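Local coordinates for chymotrypsin-like serine protease (Equine arteritis virus, PDB 1MBM), which is a chymotrypsin-like serine proteinase of an arterivirus and probably cleaves the viral replicase polyprotein into its functional units, at residues V27-S32 and F60-T65; H33-A38 and L52-N57. All coordinates share one frame; numbering follows the deposited sequence.

Interaction 1 (V27-S32 and F60-T65); sequences VVLTAS and FAEAVT
L29 lays its CD2 methyl between two side chains of strand 60-65, 3.7 Å from CZ of the F60 ring and equally close to CB of E62. The leucine and the glutamate run side by side in the same direction, whereas F60, whose side chain sets off away from strand 25-31, swings its ring back so that CZ meets both leucine methyls obliquely. E62 suits the margin of this apolar patch: with CG anti to the backbone N (chi1 166°), its CG lies 3.7 Å from CG1 of V27, and its carboxylate goes on to a salt bridge with R22. V27, L29 and E62 share one face of two neighbouring antiparallel strands in the N-terminal six-stranded barrel of the chymotrypsin fold. V28 and A63 form a hydrogen-bonded pair: V28 N to A63 O spans 2.8 Å and is almost straight (176°). T30 and A61 form the next such pair, where the return bond, A61 N to T30 O, is more bent at 148°. Their side chains occupy the other face, V28 CB standing 4.2 Å from A63 CB; the small methyls of A61 and A63 are consistent with the room taken by F54 of the adjoining strand, which packs on both. T30 turns OG1 anti to its backbone N, giving its hydroxyl to a bond with T16 O, while its CG2 rests against A61 CB. Past the strand end, S32 OG packs on the A61 methyl and is hydrogen-bonded to G58 O.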
ATOM      1  N   VAL A  27       8.883 -14.673  -1.644  1.00  4.75           N
ATOM      2  CA  VAL A  27       7.496 -14.288  -1.870  1.00  7.59           C
ATOM      3  C   VAL A  27       7.380 -12.976  -2.633  1.00  7.72           C
ATOM      4  O   VAL A  27       8.053 -11.996  -2.310  1.00  9.02           O
ATOM      5  CB  VAL A  27       6.743 -14.147  -0.533  1.00  8.11           C
ATOM      6  CG1 VAL A  27       5.261 -13.856  -0.774  1.00 10.88           C
ATOM      7  CG2 VAL A  27       6.908 -15.405   0.298  1.00  9.13           C
ATOM      8  N   VAL A  28       6.518 -12.960  -3.639  1.00  6.76           N
ATOM      9  CA  VAL A  28       6.305 -11.766  -4.448  1.00  7.49           C
ATOM     10  C   VAL A  28       4.847 -11.310  -4.349  1.00  5.51           C
ATOM     11  O   VAL A  28       3.945 -12.045  -4.715  1.00  5.70           O
ATOM     12  CB  VAL A  28       6.678 -12.042  -5.931  1.00  9.25           C
ATOM     13  CG1 VAL A  28       6.401 -10.809  -6.817  1.00  7.33           C
ATOM     14  CG2 VAL A  28       8.144 -12.493  -6.046  1.00  6.56           C
ATOM     15  N   LEU A  29       4.621 -10.089  -3.887  1.00  5.20           N
ATOM     16  CA  LEU A  29       3.262  -9.539  -3.778  1.00  7.75           C
ATOM     17  C   LEU A  29       2.981  -8.450  -4.802  1.00  8.32           C
ATOM     18  O   LEU A  29       3.864  -7.669  -5.130  1.00  9.62           O
ATOM     19  CB  LEU A  29       3.040  -8.925  -2.403  1.00  7.57           C
ATOM     20  CG  LEU A  29       3.394  -9.785  -1.200  1.00  8.74           C
ATOM     21  CD1 LEU A  29       3.168  -8.987   0.091  1.00  7.87           C
ATOM     22  CD2 LEU A  29       2.594 -11.088  -1.210  1.00  7.27           C
ATOM     23  N   THR A  30       1.737  -8.387  -5.267  1.00  5.65           N
ATOM     24  CA  THR A  30       1.277  -7.351  -6.193  1.00  8.02           C
ATOM     25  C   THR A  30      -0.253  -7.390  -6.182  1.00  8.58           C
ATOM     26  O   THR A  30      -0.853  -8.072  -5.332  1.00  6.48           O
ATOM     27  CB  THR A  30       1.872  -7.549  -7.640  1.00  9.93           C
ATOM     28  OG1 THR A  30       1.566  -6.423  -8.475  1.00  9.50           O
ATOM     29  CG2 THR A  30       1.224  -8.741  -8.375  1.00  6.62           C
ATOM     30  N   ALA A  31      -0.877  -6.636  -7.084  1.00  7.47           N
ATOM     31  CA  ALA A  31      -2.335  -6.582  -7.176  1.00 10.72           C
ATOM     32  C   ALA A  31      -2.854  -7.552  -8.239  1.00  8.82           C
ATOM     33  O   ALA A  31      -2.271  -7.673  -9.315  1.00  6.39           O
ATOM     34  CB  ALA A  31      -2.802  -5.167  -7.487  1.00  8.77           C
ATOM     35  N   SER A  32      -3.964  -8.218  -7.944  1.00  5.62           N
ATOM     36  CA  SER A  32      -4.551  -9.179  -8.885  1.00  7.79           C
ATOM     37  C   SER A  32      -4.917  -8.567 -10.243  1.00  7.31           C
ATOM     38  O   SER A  32      -4.716  -9.191 -11.281  1.00  6.63           O
ATOM     39  CB  SER A  32      -5.777  -9.847  -8.266  1.00  8.87           C
ATOM     40  OG  SER A  32      -5.443 -10.420  -7.012  1.00  8.08           O
ATOM     41  N   PHE A  60      -5.610  -8.919  -3.771  1.00  4.76           N
ATOM     42  CA  PHE A  60      -4.301  -9.266  -3.190  1.00  8.25           C
ATOM     43  C   PHE A  60      -3.722 -10.477  -3.922  1.00  7.38           C
ATOM     44  O   PHE A  60      -4.344 -11.533  -3.930  1.00  8.26           O
ATOM     45  CB  PHE A  60      -4.441  -9.617  -1.697  1.00  7.78           C
ATOM     46  CG  PHE A  60      -3.115  -9.831  -0.999  1.00 10.07           C
ATOM     47  CD1 PHE A  60      -2.506 -11.081  -0.996  1.00  7.13           C
ATOM     48  CD2 PHE A  60      -2.476  -8.773  -0.358  1.00  8.73           C
ATOM     49  CE1 PHE A  60      -1.283 -11.285  -0.351  1.00 11.80           C
ATOM     50  CE2 PHE A  60      -1.258  -8.968   0.278  1.00 12.23           C
ATOM     51  CZ  PHE A  60      -0.663 -10.226   0.283  1.00 10.18           C
ATOM     52  N   ALA A  61      -2.544 -10.328  -4.528  1.00  5.42           N
ATOM     53  CA  ALA A  61      -1.926 -11.415  -5.297  1.00  7.45           C
ATOM     54  C   ALA A  61      -0.548 -11.808  -4.769  1.00  8.13           C
ATOM     55  O   ALA A  61       0.315 -10.963  -4.574  1.00  6.80           O
ATOM     56  CB  ALA A  61      -1.828 -11.032  -6.772  1.00  5.32           C
ATOM     57  N   GLU A  62      -0.335 -13.098  -4.557  1.00  9.41           N
ATOM     58  CA  GLU A  62       0.933 -13.572  -4.020  1.00  6.15           C
ATOM     59  C   GLU A  62       1.518 -14.712  -4.842  1.00  8.12           C
ATOM     60  O   GLU A  62       0.825 -15.700  -5.131  1.00  4.67           O
ATOM     61  CB  GLU A  62       0.735 -14.044  -2.566  1.00  6.35           C
ATOM     62  CG  GLU A  62       1.885 -14.860  -1.989  1.00  6.21           C
ATOM     63  CD  GLU A  62       1.565 -15.387  -0.590  1.00  9.61           C
ATOM     64  OE1 GLU A  62       1.319 -14.577   0.313  1.00  8.11           O
ATOM     65  OE2 GLU A  62       1.542 -16.611  -0.399  1.00  9.63           O
ATOM     66  N   ALA A  63       2.796 -14.580  -5.197  1.00  6.72           N
ATOM     67  CA  ALA A  63       3.534 -15.642  -5.880  1.00  6.77           C
ATOM     68  C   ALA A  63       4.680 -16.099  -5.002  1.00  8.26           C
ATOM     69  O   ALA A  63       5.177 -15.335  -4.168  1.00  8.00           O
ATOM     70  CB  ALA A  63       4.098 -15.143  -7.211  1.00  5.45           C
ATOM     71  N   VAL A  64       5.096 -17.346  -5.185  1.00  8.91           N
ATOM     72  CA  VAL A  64       6.254 -17.866  -4.476  1.00 12.16           C
ATOM     73  C   VAL A  64       7.271 -18.392  -5.480  1.00 13.22           C
ATOM     74  O   VAL A  64       6.913 -18.858  -6.569  1.00 14.10           O
ATOM     75  CB  VAL A  64       5.905 -18.962  -3.441  1.00 13.26           C
ATOM     76  CG1 VAL A  64       4.974 -18.415  -2.372  1.00 14.55           C
ATOM     77  CG2 VAL A  64       5.314 -20.197  -4.113  1.00 15.39           C
ATOM     78  N   THR A  65       8.543 -18.249  -5.135  1.00  9.17           N
ATOM     79  CA  THR A  65       9.633 -18.758  -5.951  1.00 10.00           C
ATOM     80  C   THR A  65      10.771 -19.078  -4.993  1.00  9.89           C
ATOM     81  O   THR A  65      10.547 -19.146  -3.787  1.00 10.42           O
ATOM     82  CB  THR A  65      10.024 -17.771  -7.108  1.00  9.07           C
ATOM     83  OG1 THR A  65      11.192 -18.249  -7.772  1.00 12.85           O
ATOM     84  CG2 THR A  65      10.455 -16.416  -6.591  1.00  7.33           C
TER

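Interaction 2 (H33-A38 and L52-N57); sequences HVVGRA and LTFKKN
K56 begins at a CB that points toward helix 32-35, and its CG, anti to the carbonyl carbon (chi1 -64°) and packed on S32 OG, starts a chain that stays extended to the tip. CE comes 3.9 Å from CG1 of V35, the two side chains meeting end to end, so the lysine's aliphatic length shields the valine while carrying its charge to the partly exposed border of the contact. There NZ donates a hydrogen bond of 2.7 Å to G36 O. The ammonium stands well above the carbonyl plane, 62° out of it, and so does not use a lone-pair direction; its charge probably contributes much of the attraction. The carbonyl belongs to G36, the first residue beyond the helix, which has positive phi; a side chain there would be jammed against the carbonyl O of V35, so glycine suits the turn. V35 also serves the inner side of the contact. Its CG2 sits over one face of the F54 ring, 3.9 Å from the centroid and 17° off the normal, a CH-pi contact. A branched valine fits because CG2 covers the ring while CG1 lies between ring atom CD1 and the lysine CE. F54 continues inward onto A61 and A63. H33 is hydrogen-bonded through ND1 to D59 and weakly through NE2 to S114, consistent with the Ser-His-Asp catalytic triad of chymotrypsin-like proteases, whose histidine lies on just such a short helix.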
ATOM      1  N   HIS A  33      -5.448  -7.349 -10.247  1.00  7.68           N
ATOM      2  CA  HIS A  33      -5.858  -6.745 -11.515  1.00  9.89           C
ATOM      3  C   HIS A  33      -4.652  -6.354 -12.388  1.00  9.39           C
ATOM      4  O   HIS A  33      -4.785  -6.178 -13.592  1.00 10.02           O
ATOM      5  CB  HIS A  33      -6.811  -5.568 -11.297  1.00  7.85           C
ATOM      6  CG  HIS A  33      -6.144  -4.328 -10.795  1.00  8.06           C
ATOM      7  ND1 HIS A  33      -5.888  -4.112  -9.457  1.00 10.34           N
ATOM      8  CD2 HIS A  33      -5.698  -3.227 -11.447  1.00 11.09           C
ATOM      9  CE1 HIS A  33      -5.300  -2.938  -9.309  1.00 15.84           C
ATOM     10  NE2 HIS A  33      -5.172  -2.383 -10.501  1.00 12.06           N
ATOM     11  N   VAL A  34      -3.481  -6.214 -11.773  1.00  8.20           N
ATOM     12  CA  VAL A  34      -2.249  -5.989 -12.516  1.00  9.12           C
ATOM     13  C   VAL A  34      -1.853  -7.300 -13.210  1.00  9.59           C
ATOM     14  O   VAL A  34      -1.440  -7.311 -14.378  1.00  6.99           O
ATOM     15  CB  VAL A  34      -1.120  -5.510 -11.585  1.00 10.80           C
ATOM     16  CG1 VAL A  34       0.247  -5.644 -12.261  1.00 11.68           C
ATOM     17  CG2 VAL A  34      -1.377  -4.068 -11.151  1.00 12.66           C
ATOM     18  N   VAL A  35      -1.997  -8.406 -12.480  1.00  8.14           N
ATOM     19  CA  VAL A  35      -1.715  -9.744 -13.007  1.00  7.43           C
ATOM     20  C   VAL A  35      -2.664 -10.102 -14.153  1.00  8.35           C
ATOM     21  O   VAL A  35      -2.233 -10.368 -15.277  1.00  6.93           O
ATOM     22  CB  VAL A  35      -1.822 -10.812 -11.884  1.00  8.83           C
ATOM     23  CG1 VAL A  35      -1.655 -12.195 -12.446  1.00  7.28           C
ATOM     24  CG2 VAL A  35      -0.770 -10.560 -10.813  1.00  9.31           C
ATOM     25  N   GLY A  36      -3.964 -10.086 -13.873  1.00  8.34           N
ATOM     26  CA  GLY A  36      -4.954 -10.424 -14.882  1.00  7.52           C
ATOM     27  C   GLY A  36      -5.414 -11.862 -14.750  1.00  9.96           C
ATOM     28  O   GLY A  36      -4.747 -12.675 -14.111  1.00  8.56           O
ATOM     29  N   ARG A  37      -6.536 -12.183 -15.387  1.00 11.03           N
ATOM     30  CA  ARG A  37      -7.132 -13.515 -15.293  1.00 14.63           C
ATOM     31  C   ARG A  37      -6.224 -14.690 -15.695  1.00 14.63           C
ATOM     32  O   ARG A  37      -6.309 -15.759 -15.109  1.00 20.32           O
ATOM     33  CB  ARG A  37      -8.470 -13.573 -16.043  1.00 14.61           C
ATOM     34  CG  ARG A  37      -8.740 -14.929 -16.694  1.00 29.34           C
ATOM     35  CD  ARG A  37     -10.112 -15.531 -16.448  1.00 37.28           C
ATOM     36  NE  ARG A  37     -10.365 -16.621 -17.388  1.00 42.62           N
ATOM     37  CZ  ARG A  37     -11.570 -17.065 -17.717  1.00 46.16           C
ATOM     38  NH1 ARG A  37     -12.656 -16.526 -17.179  1.00 45.73           N
ATOM     39  NH2 ARG A  37     -11.692 -18.056 -18.586  1.00 46.56           N
ATOM     40  N   ALA A  38      -5.342 -14.496 -16.668  1.00 15.94           N
ATOM     41  CA  ALA A  38      -4.426 -15.565 -17.055  1.00 17.28           C
ATOM     42  C   ALA A  38      -3.491 -15.957 -15.901  1.00 21.34           C
ATOM     43  O   ALA A  38      -2.742 -16.925 -16.011  1.00 19.84           O
ATOM     44  CB  ALA A  38      -3.637 -15.183 -18.293  1.00 17.48           C
ATOM     45  N   LEU A  52       5.995 -15.174 -13.154  1.00  8.17           N
ATOM     46  CA  LEU A  52       5.418 -15.864 -12.006  1.00  9.85           C
ATOM     47  C   LEU A  52       3.914 -16.138 -12.123  1.00  8.73           C
ATOM     48  O   LEU A  52       3.212 -15.446 -12.844  1.00  9.35           O
ATOM     49  CB  LEU A  52       5.638 -15.011 -10.765  1.00  8.82           C
ATOM     50  CG  LEU A  52       7.079 -14.569 -10.525  1.00 13.78           C
ATOM     51  CD1 LEU A  52       7.122 -13.246  -9.771  1.00 18.42           C
ATOM     52  CD2 LEU A  52       7.812 -15.642  -9.788  1.00 11.29           C
ATOM     53  N   THR A  53       3.448 -17.140 -11.378  1.00  8.07           N
ATOM     54  CA  THR A  53       2.025 -17.480 -11.271  1.00  9.82           C
ATOM     55  C   THR A  53       1.559 -17.050  -9.874  1.00  8.17           C
ATOM     56  O   THR A  53       2.272 -17.271  -8.892  1.00  5.77           O
ATOM     57  CB  THR A  53       1.823 -18.997 -11.485  1.00 10.14           C
ATOM     58  OG1 THR A  53       1.822 -19.279 -12.891  1.00 19.47           O
ATOM     59  CG2 THR A  53       0.438 -19.442 -11.064  1.00 21.14           C
ATOM     60  N   PHE A  54       0.367 -16.461  -9.782  1.00  4.44           N
ATOM     61  CA  PHE A  54      -0.103 -15.878  -8.527  1.00  8.57           C
ATOM     62  C   PHE A  54      -1.376 -16.493  -7.950  1.00  8.86           C
ATOM     63  O   PHE A  54      -2.345 -16.733  -8.665  1.00 10.96           O
ATOM     64  CB  PHE A  54      -0.374 -14.380  -8.727  1.00  8.88           C
ATOM     65  CG  PHE A  54       0.859 -13.562  -8.976  1.00  9.94           C
ATOM     66  CD1 PHE A  54       1.444 -13.526 -10.242  1.00 10.02           C
ATOM     67  CD2 PHE A  54       1.426 -12.813  -7.954  1.00 10.05           C
ATOM     68  CE1 PHE A  54       2.587 -12.764 -10.475  1.00  7.52           C
ATOM     69  CE2 PHE A  54       2.570 -12.064  -8.178  1.00  8.79           C
ATOM     70  CZ  PHE A  54       3.149 -12.038  -9.456  1.00  7.05           C
ATOM     71  N   LYS A  55      -1.379 -16.726  -6.648  1.00  7.38           N
ATOM     72  CA  LYS A  55      -2.615 -17.103  -5.980  1.00 10.15           C
ATOM     73  C   LYS A  55      -3.266 -15.797  -5.526  1.00  9.95           C
ATOM     74  O   LYS A  55      -2.586 -14.876  -5.062  1.00  8.77           O
ATOM     75  CB  LYS A  55      -2.356 -18.047  -4.808  1.00 13.68           C
ATOM     76  CG  LYS A  55      -1.468 -19.233  -5.187  1.00 22.79           C
ATOM     77  CD  LYS A  55      -1.851 -20.509  -4.447  1.00 32.40           C
ATOM     78  CE  LYS A  55      -1.865 -20.305  -2.936  1.00 36.94           C
ATOM     79  NZ  LYS A  55      -2.382 -21.519  -2.236  1.00 39.58           N
ATOM     80  N   LYS A  56      -4.580 -15.707  -5.685  1.00  6.34           N
ATOM     81  CA  LYS A  56      -5.279 -14.463  -5.429  1.00  7.39           C
ATOM     82  C   LYS A  56      -6.349 -14.551  -4.359  1.00  8.89           C
ATOM     83  O   LYS A  56      -6.986 -15.589  -4.185  1.00  8.97           O
ATOM     84  CB  LYS A  56      -5.929 -13.972  -6.727  1.00  4.47           C
ATOM     85  CG  LYS A  56      -4.948 -13.625  -7.821  1.00  9.00           C
ATOM     86  CD  LYS A  56      -5.663 -13.623  -9.162  1.00 10.37           C
ATOM     87  CE  LYS A  56      -4.823 -13.006 -10.269  1.00 15.39           C
ATOM     88  NZ  LYS A  56      -5.539 -13.172 -11.568  1.00 13.97           N
ATOM     89  N   ASN A  57      -6.520 -13.448  -3.637  1.00  9.00           N
ATOM     90  CA  ASN A  57      -7.609 -13.282  -2.692  1.00  8.14           C
ATOM     91  C   ASN A  57      -8.125 -11.863  -2.910  1.00  7.80           C
ATOM     92  O   ASN A  57      -7.550 -10.890  -2.412  1.00  5.34           O
ATOM     93  CB  ASN A  57      -7.144 -13.495  -1.249  1.00 10.17           C
ATOM     94  CG  ASN A  57      -8.313 -13.647  -0.292  1.00  8.50           C
ATOM     95  OD1 ASN A  57      -9.434 -13.249  -0.610  1.00  9.12           O
ATOM     96  ND2 ASN A  57      -8.066 -14.234   0.873  1.00  8.11           N
TER

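How the interactions relate
From the N terminus, the chain runs along strand 25-31, passes directly into helix 32-35, forms strands 40-45 and 48-57, and turns back into strand 60-65. Interaction 2 closes the smaller loop, joining the helix and the turn after it to strand 48-57; interaction 1 closes the larger one around it, so interaction 2 is nested inside the loop of interaction 1. Both reach the same barrel, in which strand 60-65 lies between strands 25-31 and 48-57. The two contacts meet directly where E62 O and K55 N probably share a hydrogen bond. Together they tie the helix bearing H33 to the strands of the N-terminal barrel.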